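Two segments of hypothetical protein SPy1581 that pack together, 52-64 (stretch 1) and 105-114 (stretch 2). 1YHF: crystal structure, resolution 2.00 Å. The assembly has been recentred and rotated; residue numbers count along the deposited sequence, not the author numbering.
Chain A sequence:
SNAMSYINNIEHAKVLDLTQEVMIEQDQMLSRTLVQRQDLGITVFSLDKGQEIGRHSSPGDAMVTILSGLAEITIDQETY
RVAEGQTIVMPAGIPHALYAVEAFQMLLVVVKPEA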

# COMPACT_ATOMS: atom_id res chain seq x y z
N GLU A 52 -8.99 5.65 -6.72
CA GLU A 52 -9.46 4.98 -5.51
C GLU A 52 -9.33 3.46 -5.55
O GLU A 52 -9.40 2.81 -6.62
CB GLU A 52 -10.89 5.40 -5.14
CG GLU A 52 -11.99 4.76 -5.96
CD GLU A 52 -13.36 4.92 -5.32
OE1 GLU A 52 -14.17 3.97 -5.42
OE2 GLU A 52 -13.64 5.99 -4.71
N ILE A 53 -9.14 2.91 -4.36
CA ILE A 53 -9.23 1.49 -4.14
C ILE A 53 -10.57 1.27 -3.46
O ILE A 53 -10.83 1.81 -2.37
CB ILE A 53 -8.06 0.99 -3.27
CG1 ILE A 53 -6.74 1.25 -4.01
CG2 ILE A 53 -8.24 -0.49 -2.92
CD1 ILE A 53 -5.50 1.05 -3.18
N GLY A 54 -11.45 0.54 -4.15
CA GLY A 54 -12.80 0.32 -3.68
C GLY A 54 -12.86 -0.40 -2.35
O GLY A 54 -11.92 -1.12 -1.97
N ARG A 55 -13.95 -0.15 -1.63
CA ARG A 55 -14.27 -0.85 -0.40
C ARG A 55 -14.04 -2.35 -0.53
O ARG A 55 -14.49 -2.98 -1.48
CB ARG A 55 -15.74 -0.59 -0.06
CG ARG A 55 -16.09 -0.76 1.39
CD ARG A 55 -17.33 0.04 1.71
NE ARG A 55 -17.90 -0.38 2.98
CZ ARG A 55 -17.62 0.19 4.16
NH1 ARG A 55 -16.78 1.21 4.23
NH2 ARG A 55 -18.20 -0.27 5.26
N HIS A 56 -13.30 -2.92 0.43
CA HIS A 56 -13.20 -4.37 0.58
C HIS A 56 -12.62 -4.74 1.94
O HIS A 56 -12.16 -3.88 2.69
CB HIS A 56 -12.39 -5.00 -0.56
CG HIS A 56 -10.93 -4.69 -0.50
ND1 HIS A 56 -10.43 -3.44 -0.77
CD2 HIS A 56 -9.86 -5.47 -0.18
CE1 HIS A 56 -9.11 -3.45 -0.62
NE2 HIS A 56 -8.75 -4.67 -0.27
N SER A 57 -12.67 -6.03 2.26
CA SER A 57 -12.11 -6.57 3.49
C SER A 57 -10.99 -7.56 3.16
O SER A 57 -11.10 -8.32 2.20
CB SER A 57 -13.19 -7.30 4.28
OG SER A 57 -14.25 -6.42 4.61
N SER A 58 -9.94 -7.55 3.98
CA SER A 58 -8.88 -8.57 3.94
C SER A 58 -8.97 -9.50 5.15
O SER A 58 -9.46 -9.09 6.21
CB SER A 58 -7.50 -7.90 3.89
OG SER A 58 -6.46 -8.84 4.05
N PRO A 59 -8.53 -10.76 5.00
CA PRO A 59 -8.38 -11.61 6.19
C PRO A 59 -7.14 -11.29 7.05
O PRO A 59 -6.98 -11.84 8.14
CB PRO A 59 -8.25 -13.02 5.60
CG PRO A 59 -7.66 -12.81 4.26
CD PRO A 59 -8.21 -11.49 3.76
N GLY A 60 -6.26 -10.42 6.56
CA GLY A 60 -5.08 -10.01 7.33
C GLY A 60 -5.16 -8.57 7.82
O GLY A 60 -6.04 -7.81 7.39
N ASP A 61 -4.26 -8.20 8.75
CA ASP A 61 -4.12 -6.80 9.15
C ASP A 61 -3.27 -6.13 8.06
O ASP A 61 -2.26 -6.67 7.61
CB ASP A 61 -3.43 -6.67 10.53
CG ASP A 61 -4.33 -7.05 11.71
OD1 ASP A 61 -5.58 -6.94 11.62
OD2 ASP A 61 -3.79 -7.42 12.78
N ALA A 62 -3.69 -4.94 7.65
CA ALA A 62 -3.09 -4.25 6.52
C ALA A 62 -2.50 -2.92 6.97
O ALA A 62 -3.22 -1.96 7.29
CB ALA A 62 -4.16 -4.05 5.42
N MSE A 63 -1.18 -2.85 7.00
CA MSE A 63 -0.54 -1.64 7.49
C MSE A 63 -0.23 -0.76 6.29
O MSE A 63 0.36 -1.22 5.32
CB MSE A 63 0.73 -1.96 8.27
CG MSE A 63 1.43 -0.73 8.77
SE MSE A 63 2.88 -1.11 9.99
CE MSE A 63 4.13 -2.05 8.81
N VAL A 64 -0.68 0.49 6.37
CA VAL A 64 -0.48 1.45 5.31
C VAL A 64 0.45 2.53 5.79
O VAL A 64 0.17 3.19 6.80
CB VAL A 64 -1.82 2.13 4.90
CG1 VAL A 64 -1.58 3.25 3.88
CG2 VAL A 64 -2.78 1.11 4.34
N GLN A 105 1.77 7.99 -2.65
CA GLN A 105 2.52 6.73 -2.74
C GLN A 105 2.49 6.12 -1.35
O GLN A 105 2.54 6.86 -0.35
CB GLN A 105 3.97 6.98 -3.16
CG GLN A 105 4.10 7.46 -4.61
CD GLN A 105 5.33 8.27 -4.83
OE1 GLN A 105 5.60 9.20 -4.07
NE2 GLN A 105 6.09 7.93 -5.84
N MSE A 106 2.38 4.79 -1.30
CA MSE A 106 2.30 4.06 -0.04
C MSE A 106 3.01 2.72 -0.05
O MSE A 106 3.17 2.08 -1.10
CB MSE A 106 0.84 3.81 0.36
CG MSE A 106 0.05 3.00 -0.62
SE MSE A 106 -1.59 2.32 0.27
CE MSE A 106 -2.51 1.78 -1.29
N LEU A 107 3.45 2.30 1.13
CA LEU A 107 3.89 0.93 1.32
C LEU A 107 2.72 0.25 2.04
O LEU A 107 2.21 0.74 3.04
CB LEU A 107 5.17 0.86 2.17
CG LEU A 107 5.59 -0.56 2.57
CD1 LEU A 107 6.02 -1.43 1.36
CD2 LEU A 107 6.72 -0.47 3.59
N LEU A 108 2.29 -0.88 1.49
CA LEU A 108 1.20 -1.66 2.02
C LEU A 108 1.70 -3.05 2.43
O LEU A 108 2.19 -3.81 1.60
CB LEU A 108 0.06 -1.75 0.98
CG LEU A 108 -1.11 -2.66 1.36
CD1 LEU A 108 -1.92 -2.04 2.50
CD2 LEU A 108 -2.02 -2.97 0.14
N VAL A 109 1.60 -3.36 3.72
CA VAL A 109 2.05 -4.63 4.23
C VAL A 109 0.81 -5.34 4.81
O VAL A 109 0.19 -4.87 5.76
CB VAL A 109 3.17 -4.47 5.29
CG1 VAL A 109 3.56 -5.82 5.85
CG2 VAL A 109 4.40 -3.76 4.68
N VAL A 110 0.42 -6.44 4.18
CA VAL A 110 -0.77 -7.17 4.62
C VAL A 110 -0.40 -8.51 5.24
O VAL A 110 0.02 -9.46 4.53
CB VAL A 110 -1.81 -7.37 3.47
CG1 VAL A 110 -3.11 -8.06 4.00
CG2 VAL A 110 -2.13 -6.05 2.77
N VAL A 111 -0.62 -8.60 6.56
CA VAL A 111 -0.20 -9.75 7.30
C VAL A 111 -1.41 -10.65 7.58
O VAL A 111 -2.31 -10.28 8.33
CB VAL A 111 0.59 -9.36 8.58
CG1 VAL A 111 1.10 -10.62 9.29
CG2 VAL A 111 1.80 -8.42 8.21
N LYS A 112 -1.41 -11.80 6.93
CA LYS A 112 -2.56 -12.72 6.96
C LYS A 112 -2.29 -13.92 7.86
O LYS A 112 -1.14 -14.18 8.21
CB LYS A 112 -2.91 -13.17 5.54
CG LYS A 112 -3.56 -12.07 4.72
CD LYS A 112 -3.69 -12.42 3.23
CE LYS A 112 -2.47 -11.94 2.47
NZ LYS A 112 -2.45 -12.41 1.05
N PRO A 113 -3.36 -14.66 8.25
CA PRO A 113 -3.19 -15.87 9.06
C PRO A 113 -2.15 -16.81 8.46
O PRO A 113 -2.12 -17.01 7.23
CB PRO A 113 -4.57 -16.54 9.01
CG PRO A 113 -5.51 -15.42 8.82
CD PRO A 113 -4.78 -14.40 7.96
N GLU A 114 -1.30 -17.34 9.32
CA GLU A 114 -0.33 -18.37 8.95
C GLU A 114 -0.98 -19.64 8.35
O GLU A 114 -2.03 -20.10 8.83
CB GLU A 114 0.51 -18.72 10.17
CG GLU A 114 1.83 -18.00 10.25
CD GLU A 114 2.71 -18.50 11.40
OE1 GLU A 114 3.83 -18.98 11.14
OE2 GLU A 114 2.27 -18.41 12.57

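The contact is built on an antiparallel pairing of strands 61-64 and 105-111, whose N-to-C directions differ by 164° and whose axes approach to 4.6 Å. The register alternates strictly. D61 and V111 form a hydrogen-bonded pair, with D61 N to V111 O at 2.9 Å and V111 N to D61 O at 2.7 Å; the first is the more bent of the two, at 132° against 165°. Two residues on, M63 and V109 repeat the motif with nearly straight bonds, M63 N to V109 O at 2.7 Å and V109 N to M63 O at 2.9 Å. Between and beyond them lie the non-hydrogen-bonded pairs, A62 with V110 and V64 with L108, where the CA atoms draw closer, 4.2 Å for A62 and V110 against 5.1 Å for M63 and V109. There the carbonyls also receive CA-H...O contacts: V110 CA to D61 O, A62 CA to V109 O and L108 CA to M63 O are each 3.4 Å.

Just before the ladder, G60 brings its CA to 3.0 Å from V111 O. An ideal CB at this position would point toward the other stretch and sit 2.4 Å from V111 O and 2.6 Å from K112 CG, so the close approach depends on the absence of a side chain. The turn is also braced locally, since G60 N donates to S58 OG at 3.0 Å. That same OG lies 3.4 Å from V110 CG1.

The alternation sorts the side chains onto two faces. A62, V64, L108 and V110 share one, and it is apolar throughout. A62 CB meets V110 CG2 at 3.9 Å and L108 CD1 at 4.2 Å, while V64 CG2 reaches the same L108 CD1 at 3.7 Å; one leucine methyl thus touches both A62 and V64, which are two apart in sequence and share this face. V64 also packs through CG1 against the selenium of selenomethionine M106, 3.7 Å from SE. The long M106 side chain carries the contact past the ladder to the strand that holds I53, its CE lying 3.6 Å from I53 CD1.

The other face, with D61, M63, V109 and V111, is more open and mixed in character. Selenomethionine M63 extends with chi1 and chi2 both t, and its CE comes to 4.4 Å from V109 CB, a looser contact. At the loop end, P59 O approaches P113 CD at 3.4 Å, and P59 CG lies 4.1 Å from K112 CD, prolonging the packing beyond the last backbone hydrogen bond.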